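Local coordinates for protein TAF6 (Antonospora locustae, PDB 4ATG) that probably forms part of the general transcription factor TFIID, its HEAT-repeat C-terminal domain taking part in Taf6-Taf9 complex formation, at residues A[48-53]-A[89-94]; A[99-102]-A[106-109]; A[139-144]-A[174-179]; A[149-154]-A[186-191]. All coordinates share one frame; numbering follows the deposited sequence. Where two conformers were deposited one is given.

Contact 1 of 4, residues A[48-53]-A[89-94]; sequences HISELI and LPSLLT
Ser50 and Ser91 meet between two nearly parallel helices of the HEAT-repeat solenoid. Ser50 lies on helix 42-55 and Ser91 on helix 85-97. The segment axes run at 20° to each other and come within 10.2 Å. The two serines are the closest backbone pair, with CA of Ser50 5.7 Å from CA of Ser91. Small side chains permit this near approach. In the conformer given, Ser50 OG lies 3.4 Å from Ser91 OG; Ser50 has a second conformer, so this approach is less certain. Ile53 reaches in one turn further along. Its CG1 branch is anti to the carbonyl carbon (chi1 -81°), which carries CD1 across to lie 3.5 Å from Ser91 OG. Its other branch, CG2, is only loosely opposed to the methyl group of Thr94.

A water bridges the two helices. It donates to Ser50 O at 2.8 Å and is hydrogen-bonded to Ser91 OG at 2.7 Å. The main partner of both serine hydroxyls is Tyr70 OH, on helix 60-75. Ser50 OG is also bonded to Ile46 O, within its own helix. A third helix thus shares in holding the polar centre of this sparse contact. Ile49 and Ile53 pack on Cys66 of helix 60-75, while Leu92 turns away toward helix 104-121.

Thr94 is positioned from within its own helix. Its OG1 donates to Pro90 O at 3.0 Å, and Thr94 N reaches the same Pro90 O from the opposite face of the carbonyl plane.

Contact 2 of 4, residues A[99-102]-A[106-109]; sequences KSIV and VRKM
Ile101 faces Val106 with their CA atoms 7.8 Å apart, where the loop after helix 85-97 doubles back beside the first turns of helix 104-121. Arg107 makes the polar link. Its NH2 donates to Ile101 O at 2.7 Å, and the N-H...O angle of 131° shows a markedly bent bond. The carbonyl oxygen lies 29° out of the guanidinium plane, so it is not met squarely at the edge. Arg107 stays extended from CG to NE and slides past Ile101 in the opposite direction. This places Ile101 CB over one face of the guanidinium, toward its rim, at 3.7 Å from Arg107 NH2. On the apolar side, Ile101 crosses Val106 at about a right angle. CG2 of Ile101 touches CB of Val106 at 4.1 Å. Leu63 of helix 60-75 packs on both.

Arg107 also donates to Gly98 O through NH2 and to Val96 O through NH1. Three carbonyls at and just beyond the end of helix 85-97 thus hold the guanidinium, and its positive charge is probably favourable at that C-terminal end. The arrangement joins two successive helices of a HEAT-repeat domain, with the second helix gripping the turn that leads into it.

Contact 3 of 4, residues A[139-144]-A[174-179]; sequences VWMDPN and EEYKRT
Trp140 and Tyr176 form an offset stack. The five-membered ring of Trp140 lies over one face of the Tyr176 ring, with centroids 4.6 Å apart and planes at 23°. The nearest approach is at the indole nitrogen: Trp140 NE1 sits above the phenol rim, 3.3 Å from Tyr176 CD1. Met141 fits beside this pair. Its chain is bent at chi2 (-55°) and chi3 (-68°), which folds the sulfur back over the indole. SD then lies 3.8 Å above the Trp140 ring plane, on the same side as Tyr176. The same sulfur meets Tyr176 at the ring edge, a Met-aromatic contact with SD 5.4 Å from the Tyr176 centroid. The methyl goes further, and Met141 CE lies 3.8 Å from Glu175 CG on the extended, exposed glutamate chain.

After Trp140 the chain leaves the helix. Asp142 OD1 accepts from Asn144 N at 2.9 Å, an Asx turn that shapes the loop.

The contact joins the end of helix 128-140 to the last turns of helix 162-179. Helix 147-160 borders it through Leu154 and Leu157 on Trp140, and through Gln150, which bonds to Tyr176 OH. Val185 of helix 183-194 touches both stacked rings.

Contact 4 of 4, residues A[149-154]-A[186-191]; sequences SQYGAL and TNLLDN
Leu188 and Leu154 each carry CG anti to the backbone N, with chi1 174° and -177°, and these settings extend the two side chains into the groove between their helices. Helix 147-160 and helix 183-194 run almost parallel here, at 18° over these segments. Their axes come within 10.1 Å. Such side-by-side packing of like-directed helices is a feature of the HEAT-repeat solenoid, and this pair lies toward its C-terminal end.

Leu188 is the centre of the contact. Its CD2 methyl is inserted between Tyr151 and Leu154, which stand one turn apart on the facing helix. CD2 of Leu188 meets Tyr151 CE1 at 3.7 Å, with the leucine crossing the tyrosine at about a right angle and approaching its ring obliquely. The same methyl touches Leu154 CG at 3.8 Å. Leu154 and Leu188 slide past each other in opposite directions, with Leu188 CD2 reaching back along Leu154 as far as its CB. No hydrogen bond crosses between the segments, so the joint is purely apolar.

Other helices complete the packing. Ile169 of helix 162-179 and Trp140 of helix 128-140 both touch Leu154 and Leu189. The Tyr151 ring makes a cation-pi contact with Lys184. Deeper in the contact, Leu154 CD2 rests against the start of the Leu189 side chain, 3.9 Å from Leu189 CB.

How the contacts relate
Contacts 1 and 4 both pair near-parallel helices, but with different chemistry. Contact 1 is partly buried, nearest the centre of the chain, and centres on hydroxyls and a water, with one isoleucine beside them. Contact 4 is buried and built from hydrocarbon. Contact 2 is also buried, but is local in sequence and combines an arginine held by backbone carbonyls with an isoleucine-valine contact. Contact 3, farthest from the chain centre at about 22 Å, is aromatic inside and has an exposed rim. Thr94 O touches Ile101 CD1, joining contacts 1 and 2. Lys99 and Arg107 pack on Ser149, joining contacts 2 and 4. Contacts 3 and 4 alternate along the chain, and Asp142 O probably accepts from Gln150 NE2 between them.

Contact 1 of 4, residues A[48-53]-A[89-94]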
loop_
_atom_site.group_PDB
_atom_site.type_symbol
_atom_site.label_atom_id
_atom_site.label_comp_id
_atom_site.label_asym_id
_atom_site.label_seq_id
_atom_site.Cartn_x
_atom_site.Cartn_y
_atom_site.Cartn_z
ATOM N N HIS A 48 -1.994 14.359 2.035
ATOM C CA HIS A 48 -2.043 14.313 3.514
ATOM C C HIS A 48 -1.842 12.913 4.043
ATOM O O HIS A 48 -1.094 12.714 5.010
ATOM C CB HIS A 48 -3.371 14.859 4.074
ATOM C CG HIS A 48 -3.513 14.666 5.561
ATOM N ND1 HIS A 48 -2.973 15.569 6.459
ATOM C CD2 HIS A 48 -4.107 13.665 6.255
ATOM C CE1 HIS A 48 -3.278 15.108 7.664
ATOM N NE2 HIS A 48 -3.959 13.964 7.591
ATOM N N ILE A 49 -2.578 11.951 3.469
ATOM C CA ILE A 49 -2.515 10.563 3.929
ATOM C C ILE A 49 -1.076 10.043 3.793
ATOM O O ILE A 49 -0.588 9.424 4.734
ATOM C CB ILE A 49 -3.572 9.644 3.239
ATOM C CG1 ILE A 49 -5.011 10.064 3.633
ATOM C CG2 ILE A 49 -3.345 8.173 3.610
ATOM C CD1 ILE A 49 -6.134 9.598 2.534
ATOM N N SER A 50 -0.389 10.317 2.642
ATOM C CA SER A 50 1.006 9.873 2.449
ATOM C C SER A 50 1.900 10.443 3.531
ATOM O O SER A 50 2.730 9.720 4.087
ATOM C CB SER A 50 1.541 10.309 1.088
ATOM O OG SER A 50 0.859 9.628 0.055
ATOM N N GLU A 51 1.721 11.749 3.855
ATOM C CA GLU A 51 2.521 12.419 4.892
ATOM C C GLU A 51 2.219 11.856 6.276
ATOM O O GLU A 51 3.124 11.665 7.083
ATOM C CB GLU A 51 2.285 13.946 4.875
ATOM C CG GLU A 51 3.008 14.661 3.745
ATOM C CD GLU A 51 2.638 16.115 3.505
ATOM O OE1 GLU A 51 1.648 16.603 4.100
ATOM O OE2 GLU A 51 3.331 16.761 2.685
ATOM N N LEU A 52 0.951 11.553 6.540
ATOM C CA LEU A 52 0.547 10.998 7.832
ATOM C C LEU A 52 1.148 9.603 8.022
ATOM O O LEU A 52 1.639 9.316 9.112
ATOM C CB LEU A 52 -1.000 10.985 7.935
ATOM C CG LEU A 52 -1.612 10.496 9.260
ATOM C CD1 LEU A 52 -1.132 11.335 10.469
ATOM C CD2 LEU A 52 -3.140 10.496 9.168
ATOM N N ILE A 53 1.180 8.754 6.960
ATOM C CA ILE A 53 1.789 7.418 7.061
ATOM C C ILE A 53 3.260 7.542 7.484
ATOM O O ILE A 53 3.702 6.807 8.362
ATOM C CB ILE A 53 1.625 6.646 5.726
ATOM C CG1 ILE A 53 0.199 6.020 5.634
ATOM C CG2 ILE A 53 2.725 5.579 5.513
ATOM C CD1 ILE A 53 -0.246 5.763 4.173
ATOM N N LEU A 89 0.431 4.148 -5.015
ATOM C CA LEU A 89 1.233 2.916 -5.004
ATOM C C LEU A 89 2.522 3.006 -4.171
ATOM O O LEU A 89 2.677 2.156 -3.285
ATOM C CB LEU A 89 1.504 2.428 -6.434
ATOM C CG LEU A 89 0.506 1.449 -7.015
ATOM C CD1 LEU A 89 0.762 1.276 -8.507
ATOM C CD2 LEU A 89 0.640 0.065 -6.341
ATOM N N PRO A 90 3.397 4.032 -4.326
ATOM C CA PRO A 90 4.603 4.082 -3.479
ATOM C C PRO A 90 4.288 4.274 -1.992
ATOM O O PRO A 90 4.995 3.719 -1.168
ATOM C CB PRO A 90 5.445 5.213 -4.084
ATOM C CG PRO A 90 4.519 6.034 -4.839
ATOM C CD PRO A 90 3.401 5.138 -5.309
ATOM N N SER A 91 3.171 4.946 -1.656
ATOM C CA SER A 91 2.757 5.144 -0.260
ATOM C C SER A 91 2.301 3.789 0.336
ATOM O O SER A 91 2.687 3.438 1.442
ATOM C CB SER A 91 1.632 6.162 -0.182
ATOM O OG SER A 91 1.325 6.421 1.172
ATOM N N LEU A 92 1.510 3.022 -0.419
ATOM C CA LEU A 92 1.144 1.675 0.002
ATOM C C LEU A 92 2.382 0.797 0.109
ATOM O O LEU A 92 2.492 0.035 1.060
ATOM C CB LEU A 92 0.193 1.058 -0.994
ATOM C CG LEU A 92 -1.255 1.549 -0.972
ATOM C CD1 LEU A 92 -1.981 1.004 -2.239
ATOM C CD2 LEU A 92 -1.955 1.112 0.320
ATOM N N LEU A 93 3.312 0.896 -0.843
ATOM C CA LEU A 93 4.542 0.093 -0.779
ATOM C C LEU A 93 5.403 0.423 0.430
ATOM O O LEU A 93 6.033 -0.484 0.978
ATOM C CB LEU A 93 5.347 0.183 -2.081
ATOM C CG LEU A 93 4.703 -0.502 -3.290
ATOM C CD1 LEU A 93 5.421 -0.115 -4.542
ATOM C CD2 LEU A 93 4.719 -2.038 -3.148
ATOM N N THR A 94 5.385 1.700 0.898
ATOM C CA THR A 94 6.104 2.099 2.130
ATOM C C THR A 94 5.521 1.302 3.325
ATOM O O THR A 94 6.267 0.885 4.203
ATOM C CB THR A 94 5.973 3.598 2.340
ATOM O OG1 THR A 94 6.652 4.261 1.268
ATOM C CG2 THR A 94 6.540 4.066 3.676
HETATM O O HOH W 1 3.398 7.474 2.503
#

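Contact 2 of 4, residues A[99-102]-A[106-109]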
loop_
_atom_site.group_PDB
_atom_site.type_symbol
_atom_site.label_atom_id
_atom_site.label_comp_id
_atom_site.label_asym_id
_atom_site.label_seq_id
_atom_site.Cartn_x
_atom_site.Cartn_y
_atom_site.Cartn_z
ATOM N N LYS A 99 10.830 0.034 7.135
ATOM C CA LYS A 99 11.673 -0.561 8.182
ATOM C C LYS A 99 11.166 -0.314 9.595
ATOM O O LYS A 99 11.479 -1.091 10.485
ATOM C CB LYS A 99 13.159 -0.131 8.040
ATOM C CG LYS A 99 13.441 1.356 8.257
ATOM C CD LYS A 99 14.909 1.684 8.019
ATOM C CE LYS A 99 15.207 3.149 8.185
ATOM N NZ LYS A 99 16.663 3.425 8.057
ATOM N N SER A 100 10.407 0.772 9.811
ATOM C CA SER A 100 9.949 1.140 11.155
ATOM C C SER A 100 8.609 0.528 11.580
ATOM O O SER A 100 8.236 0.641 12.748
ATOM C CB SER A 100 9.948 2.662 11.316
ATOM O OG SER A 100 11.176 3.221 10.877
ATOM N N ILE A 101 7.899 -0.133 10.651
ATOM C CA ILE A 101 6.611 -0.766 10.950
ATOM C C ILE A 101 6.825 -2.053 11.752
ATOM O O ILE A 101 7.615 -2.906 11.349
ATOM C CB ILE A 101 5.787 -0.973 9.651
ATOM C CG1 ILE A 101 5.339 0.396 9.088
ATOM C CG2 ILE A 101 4.581 -1.927 9.873
ATOM C CD1 ILE A 101 5.070 0.394 7.663
ATOM N N VAL A 102 6.132 -2.182 12.886
ATOM C CA VAL A 102 6.282 -3.346 13.759
ATOM C C VAL A 102 5.172 -4.387 13.609
ATOM O O VAL A 102 5.363 -5.530 14.018
ATOM C CB VAL A 102 6.591 -2.994 15.247
ATOM C CG1 VAL A 102 7.958 -2.331 15.390
ATOM C CG2 VAL A 102 5.501 -2.126 15.868
ATOM N N VAL A 106 -0.244 -4.799 9.181
ATOM C CA VAL A 106 -0.201 -3.551 8.395
ATOM C C VAL A 106 0.411 -3.857 7.030
ATOM O O VAL A 106 -0.120 -3.452 6.004
ATOM C CB VAL A 106 0.577 -2.419 9.124
ATOM C CG1 VAL A 106 0.837 -1.226 8.191
ATOM C CG2 VAL A 106 -0.162 -1.977 10.379
ATOM N N ARG A 107 1.528 -4.574 7.033
ATOM C CA ARG A 107 2.247 -4.923 5.812
ATOM C C ARG A 107 1.362 -5.737 4.881
ATOM O O ARG A 107 1.305 -5.451 3.688
ATOM C CB ARG A 107 3.505 -5.720 6.142
ATOM C CG ARG A 107 4.493 -4.955 7.013
ATOM C CD ARG A 107 5.720 -5.805 7.303
ATOM N NE ARG A 107 6.628 -5.132 8.233
ATOM C CZ ARG A 107 7.514 -4.203 7.892
ATOM N NH1 ARG A 107 7.645 -3.830 6.628
ATOM N NH2 ARG A 107 8.272 -3.635 8.814
ATOM N N LYS A 108 0.679 -6.736 5.425
ATOM C CA LYS A 108 -0.201 -7.598 4.643
ATOM C C LYS A 108 -1.407 -6.835 4.121
ATOM O O LYS A 108 -1.803 -7.055 2.967
ATOM C CB LYS A 108 -0.665 -8.790 5.475
ATOM C CG LYS A 108 0.460 -9.769 5.780
ATOM C CD LYS A 108 -0.064 -10.854 6.702
ATOM C CE LYS A 108 0.949 -11.934 6.874
ATOM N NZ LYS A 108 0.628 -12.784 8.051
ATOM N N MET A 109 -2.014 -5.963 4.967
ATOM C CA MET A 109 -3.197 -5.186 4.576
ATOM C C MET A 109 -2.851 -4.277 3.400
ATOM O O MET A 109 -3.601 -4.215 2.432
ATOM C CB MET A 109 -3.704 -4.337 5.747
ATOM C CG MET A 109 -4.933 -3.545 5.403
ATOM S SD MET A 109 -5.313 -2.358 6.700
ATOM C CE MET A 109 -6.794 -1.661 6.070
#

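Contact 3 of 4, residues A[139-144]-A[174-179]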
loop_
_atom_site.group_PDB
_atom_site.type_symbol
_atom_site.label_atom_id
_atom_site.label_comp_id
_atom_site.label_asym_id
_atom_site.label_seq_id
_atom_site.Cartn_x
_atom_site.Cartn_y
_atom_site.Cartn_z
ATOM N N VAL A 139 13.736 -5.215 -2.455
ATOM C CA VAL A 139 13.661 -5.235 -0.992
ATOM C C VAL A 139 13.850 -6.654 -0.474
ATOM O O VAL A 139 14.666 -6.868 0.426
ATOM C CB VAL A 139 12.358 -4.568 -0.472
ATOM C CG1 VAL A 139 12.197 -4.747 1.047
ATOM C CG2 VAL A 139 12.312 -3.081 -0.847
ATOM N N TRP A 140 13.127 -7.634 -1.069
ATOM C CA TRP A 140 13.240 -9.047 -0.681
ATOM C C TRP A 140 14.698 -9.536 -0.789
ATOM O O TRP A 140 15.226 -10.144 0.155
ATOM C CB TRP A 140 12.291 -9.910 -1.543
ATOM C CG TRP A 140 12.451 -11.393 -1.343
ATOM C CD1 TRP A 140 12.703 -12.041 -0.165
ATOM C CD2 TRP A 140 12.383 -12.409 -2.355
ATOM N NE1 TRP A 140 12.801 -13.396 -0.382
ATOM C CE2 TRP A 140 12.626 -13.651 -1.720
ATOM C CE3 TRP A 140 12.155 -12.392 -3.747
ATOM C CZ2 TRP A 140 12.645 -14.864 -2.424
ATOM C CZ3 TRP A 140 12.192 -13.596 -4.445
ATOM C CH2 TRP A 140 12.418 -14.813 -3.783
ATOM N N MET A 141 15.359 -9.222 -1.917
ATOM C CA MET A 141 16.719 -9.666 -2.208
ATOM C C MET A 141 17.862 -8.794 -1.662
ATOM O O MET A 141 19.019 -9.097 -1.925
ATOM C CB MET A 141 16.881 -9.938 -3.712
ATOM C CG MET A 141 15.973 -11.047 -4.250
ATOM S SD MET A 141 16.121 -12.638 -3.397
ATOM C CE MET A 141 17.797 -13.129 -3.896
ATOM N N ASP A 142 17.553 -7.750 -0.888
ATOM C CA ASP A 142 18.565 -6.848 -0.329
ATOM C C ASP A 142 19.080 -7.364 1.018
ATOM O O ASP A 142 18.324 -7.312 1.992
ATOM C CB ASP A 142 17.998 -5.421 -0.195
ATOM C CG ASP A 142 18.984 -4.359 0.273
ATOM O OD1 ASP A 142 20.103 -4.732 0.705
ATOM O OD2 ASP A 142 18.632 -3.153 0.209
ATOM N N PRO A 143 20.380 -7.773 1.128
ATOM C CA PRO A 143 20.887 -8.276 2.425
ATOM C C PRO A 143 20.907 -7.257 3.564
ATOM O O PRO A 143 20.963 -7.665 4.720
ATOM C CB PRO A 143 22.287 -8.807 2.096
ATOM C CG PRO A 143 22.337 -8.926 0.601
ATOM C CD PRO A 143 21.419 -7.861 0.081
ATOM N N ASN A 144 20.807 -5.949 3.241
ATOM C CA ASN A 144 20.797 -4.836 4.198
ATOM C C ASN A 144 19.411 -4.551 4.766
ATOM O O ASN A 144 19.293 -3.886 5.801
ATOM C CB ASN A 144 21.393 -3.574 3.565
ATOM C CG ASN A 144 22.765 -3.789 2.958
ATOM O OD1 ASN A 144 23.656 -4.380 3.568
ATOM N ND2 ASN A 144 22.948 -3.347 1.724
ATOM N N GLU A 174 16.422 -19.938 -4.201
ATOM C CA GLU A 174 17.672 -20.570 -3.770
ATOM C C GLU A 174 18.757 -19.546 -3.390
ATOM O O GLU A 174 19.428 -19.734 -2.374
ATOM C CB GLU A 174 18.148 -21.648 -4.754
ATOM C CG GLU A 174 17.259 -22.886 -4.793
ATOM C CD GLU A 174 16.826 -23.497 -3.464
ATOM O OE1 GLU A 174 17.700 -23.785 -2.615
ATOM O OE2 GLU A 174 15.601 -23.680 -3.274
ATOM N N GLU A 175 18.856 -18.419 -4.135
ATOM C CA GLU A 175 19.806 -17.350 -3.806
ATOM C C GLU A 175 19.430 -16.707 -2.466
ATOM O O GLU A 175 20.312 -16.472 -1.644
ATOM C CB GLU A 175 19.900 -16.297 -4.925
ATOM C CG GLU A 175 20.904 -15.182 -4.637
ATOM C CD GLU A 175 21.042 -14.052 -5.639
ATOM O OE1 GLU A 175 20.298 -14.035 -6.647
ATOM O OE2 GLU A 175 21.886 -13.158 -5.395
ATOM N N TYR A 176 18.133 -16.461 -2.229
ATOM C CA TYR A 176 17.699 -15.883 -0.960
ATOM C C TYR A 176 18.122 -16.781 0.214
ATOM O O TYR A 176 18.740 -16.309 1.174
ATOM C CB TYR A 176 16.166 -15.635 -0.914
ATOM C CG TYR A 176 15.814 -15.016 0.417
ATOM C CD1 TYR A 176 15.979 -13.649 0.633
ATOM C CD2 TYR A 176 15.511 -15.817 1.521
ATOM C CE1 TYR A 176 15.780 -13.088 1.888
ATOM C CE2 TYR A 176 15.359 -15.270 2.790
ATOM C CZ TYR A 176 15.526 -13.909 2.975
ATOM O OH TYR A 176 15.363 -13.359 4.220
ATOM N N LYS A 177 17.775 -18.070 0.121
ATOM C CA LYS A 177 18.060 -19.056 1.151
ATOM C C LYS A 177 19.542 -19.177 1.442
ATOM O O LYS A 177 19.917 -19.244 2.608
ATOM C CB LYS A 177 17.457 -20.417 0.793
ATOM C CG LYS A 177 15.923 -20.439 0.844
ATOM C CD LYS A 177 15.439 -21.875 0.702
ATOM C CE LYS A 177 14.094 -21.991 0.050
ATOM N NZ LYS A 177 13.863 -23.369 -0.457
ATOM N N ARG A 178 20.379 -19.149 0.390
ATOM C CA ARG A 178 21.834 -19.284 0.491
ATOM C C ARG A 178 22.529 -18.055 1.073
ATOM O O ARG A 178 23.455 -18.202 1.881
ATOM C CB ARG A 178 22.419 -19.621 -0.895
ATOM C CG ARG A 178 23.925 -19.904 -0.898
ATOM C CD ARG A 178 24.459 -20.213 -2.284
ATOM N NE ARG A 178 24.225 -19.137 -3.254
ATOM C CZ ARG A 178 24.981 -18.051 -3.384
ATOM N NH1 ARG A 178 26.008 -17.844 -2.567
ATOM N NH2 ARG A 178 24.701 -17.149 -4.310
ATOM N N THR A 179 22.113 -16.852 0.641
ATOM C CA THR A 179 22.789 -15.603 0.998
ATOM C C THR A 179 22.195 -14.761 2.131
ATOM O O THR A 179 22.920 -13.961 2.736
ATOM C CB THR A 179 23.017 -14.768 -0.260
ATOM O OG1 THR A 179 21.765 -14.285 -0.726
ATOM C CG2 THR A 179 23.680 -15.557 -1.367
#

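Contact 4 of 4, residues A[149-154]-A[186-191]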
loop_
_atom_site.group_PDB
_atom_site.type_symbol
_atom_site.label_atom_id
_atom_site.label_comp_id
_atom_site.label_asym_id
_atom_site.label_seq_id
_atom_site.Cartn_x
_atom_site.Cartn_y
_atom_site.Cartn_z
ATOM N N SER A 149 10.979 -6.242 6.653
ATOM C CA SER A 149 10.875 -5.578 5.342
ATOM C C SER A 149 10.862 -6.609 4.214
ATOM O O SER A 149 10.018 -6.535 3.325
ATOM C CB SER A 149 12.026 -4.596 5.135
ATOM O OG SER A 149 11.822 -3.429 5.911
ATOM N N GLN A 150 11.797 -7.581 4.260
ATOM C CA GLN A 150 11.905 -8.640 3.259
ATOM C C GLN A 150 10.659 -9.520 3.267
ATOM O O GLN A 150 10.228 -9.966 2.206
ATOM C CB GLN A 150 13.142 -9.507 3.535
ATOM C CG GLN A 150 14.474 -8.767 3.316
ATOM C CD GLN A 150 15.635 -9.604 3.795
ATOM O OE1 GLN A 150 15.465 -10.628 4.462
ATOM N NE2 GLN A 150 16.847 -9.184 3.469
ATOM N N TYR A 151 10.084 -9.756 4.461
ATOM C CA TYR A 151 8.862 -10.551 4.637
ATOM C C TYR A 151 7.684 -9.845 3.967
ATOM O O TYR A 151 6.890 -10.492 3.285
ATOM C CB TYR A 151 8.570 -10.783 6.127
ATOM C CG TYR A 151 7.262 -11.483 6.389
ATOM C CD1 TYR A 151 7.156 -12.868 6.286
ATOM C CD2 TYR A 151 6.125 -10.765 6.748
ATOM C CE1 TYR A 151 5.946 -13.520 6.516
ATOM C CE2 TYR A 151 4.904 -11.406 6.958
ATOM C CZ TYR A 151 4.826 -12.785 6.852
ATOM O OH TYR A 151 3.646 -13.436 7.103
ATOM N N GLY A 152 7.541 -8.543 4.214
ATOM C CA GLY A 152 6.460 -7.775 3.593
ATOM C C GLY A 152 6.587 -7.842 2.080
ATOM O O GLY A 152 5.614 -8.151 1.383
ATOM N N ALA A 153 7.803 -7.593 1.567
ATOM C CA ALA A 153 8.088 -7.616 0.121
ATOM C C ALA A 153 7.745 -8.975 -0.493
ATOM O O ALA A 153 7.035 -9.013 -1.493
ATOM C CB ALA A 153 9.538 -7.268 -0.139
ATOM N N LEU A 154 8.188 -10.084 0.136
ATOM C CA LEU A 154 7.877 -11.430 -0.352
ATOM C C LEU A 154 6.377 -11.745 -0.265
ATOM O O LEU A 154 5.825 -12.312 -1.210
ATOM C CB LEU A 154 8.681 -12.506 0.410
ATOM C CG LEU A 154 8.475 -13.954 -0.103
ATOM C CD1 LEU A 154 8.790 -14.087 -1.612
ATOM C CD2 LEU A 154 9.281 -14.940 0.712
ATOM N N THR A 186 12.217 -17.313 4.997
ATOM C CA THR A 186 12.327 -18.686 4.465
ATOM C C THR A 186 11.092 -19.512 4.794
ATOM O O THR A 186 10.694 -20.333 3.973
ATOM C CB THR A 186 13.632 -19.377 4.870
ATOM O OG1 THR A 186 13.605 -19.635 6.272
ATOM C CG2 THR A 186 14.853 -18.571 4.499
ATOM N N ASN A 187 10.468 -19.287 5.980
ATOM C CA ASN A 187 9.223 -19.986 6.353
ATOM C C ASN A 187 8.108 -19.636 5.379
ATOM O O ASN A 187 7.382 -20.521 4.932
ATOM C CB ASN A 187 8.787 -19.663 7.789
ATOM C CG ASN A 187 9.524 -20.444 8.857
ATOM O OD1 ASN A 187 10.169 -21.468 8.597
ATOM N ND2 ASN A 187 9.426 -19.985 10.096
ATOM N N LEU A 188 7.992 -18.350 5.022
ATOM C CA LEU A 188 6.986 -17.892 4.060
ATOM C C LEU A 188 7.299 -18.481 2.677
ATOM O O LEU A 188 6.413 -18.996 2.006
ATOM C CB LEU A 188 6.985 -16.339 3.974
ATOM C CG LEU A 188 6.071 -15.709 2.899
ATOM C CD1 LEU A 188 4.579 -16.106 3.096
ATOM C CD2 LEU A 188 6.216 -14.183 2.883
ATOM N N LEU A 189 8.560 -18.399 2.271
ATOM C CA LEU A 189 9.059 -18.889 0.996
ATOM C C LEU A 189 8.717 -20.366 0.815
ATOM O O LEU A 189 8.145 -20.719 -0.215
ATOM C CB LEU A 189 10.574 -18.627 0.925
ATOM C CG LEU A 189 11.312 -18.897 -0.395
ATOM C CD1 LEU A 189 10.653 -18.161 -1.557
ATOM C CD2 LEU A 189 12.773 -18.430 -0.295
ATOM N N ASP A 190 8.991 -21.210 1.840
ATOM C CA ASP A 190 8.684 -22.649 1.800
ATOM C C ASP A 190 7.172 -22.897 1.618
ATOM O O ASP A 190 6.795 -23.770 0.834
ATOM C CB ASP A 190 9.221 -23.359 3.050
ATOM C CG ASP A 190 10.727 -23.599 3.085
ATOM O OD1 ASP A 190 11.376 -23.505 2.015
ATOM O OD2 ASP A 190 11.251 -23.919 4.177
ATOM N N ASN A 191 6.310 -22.093 2.288
ATOM C CA ASN A 191 4.850 -22.203 2.160
ATOM C C ASN A 191 4.373 -21.800 0.756
ATOM O O ASN A 191 3.531 -22.482 0.173
ATOM C CB ASN A 191 4.140 -21.348 3.234
ATOM C CG ASN A 191 4.359 -21.837 4.652
ATOM O OD1 ASN A 191 4.685 -22.994 4.894
ATOM N ND2 ASN A 191 4.162 -20.966 5.628
#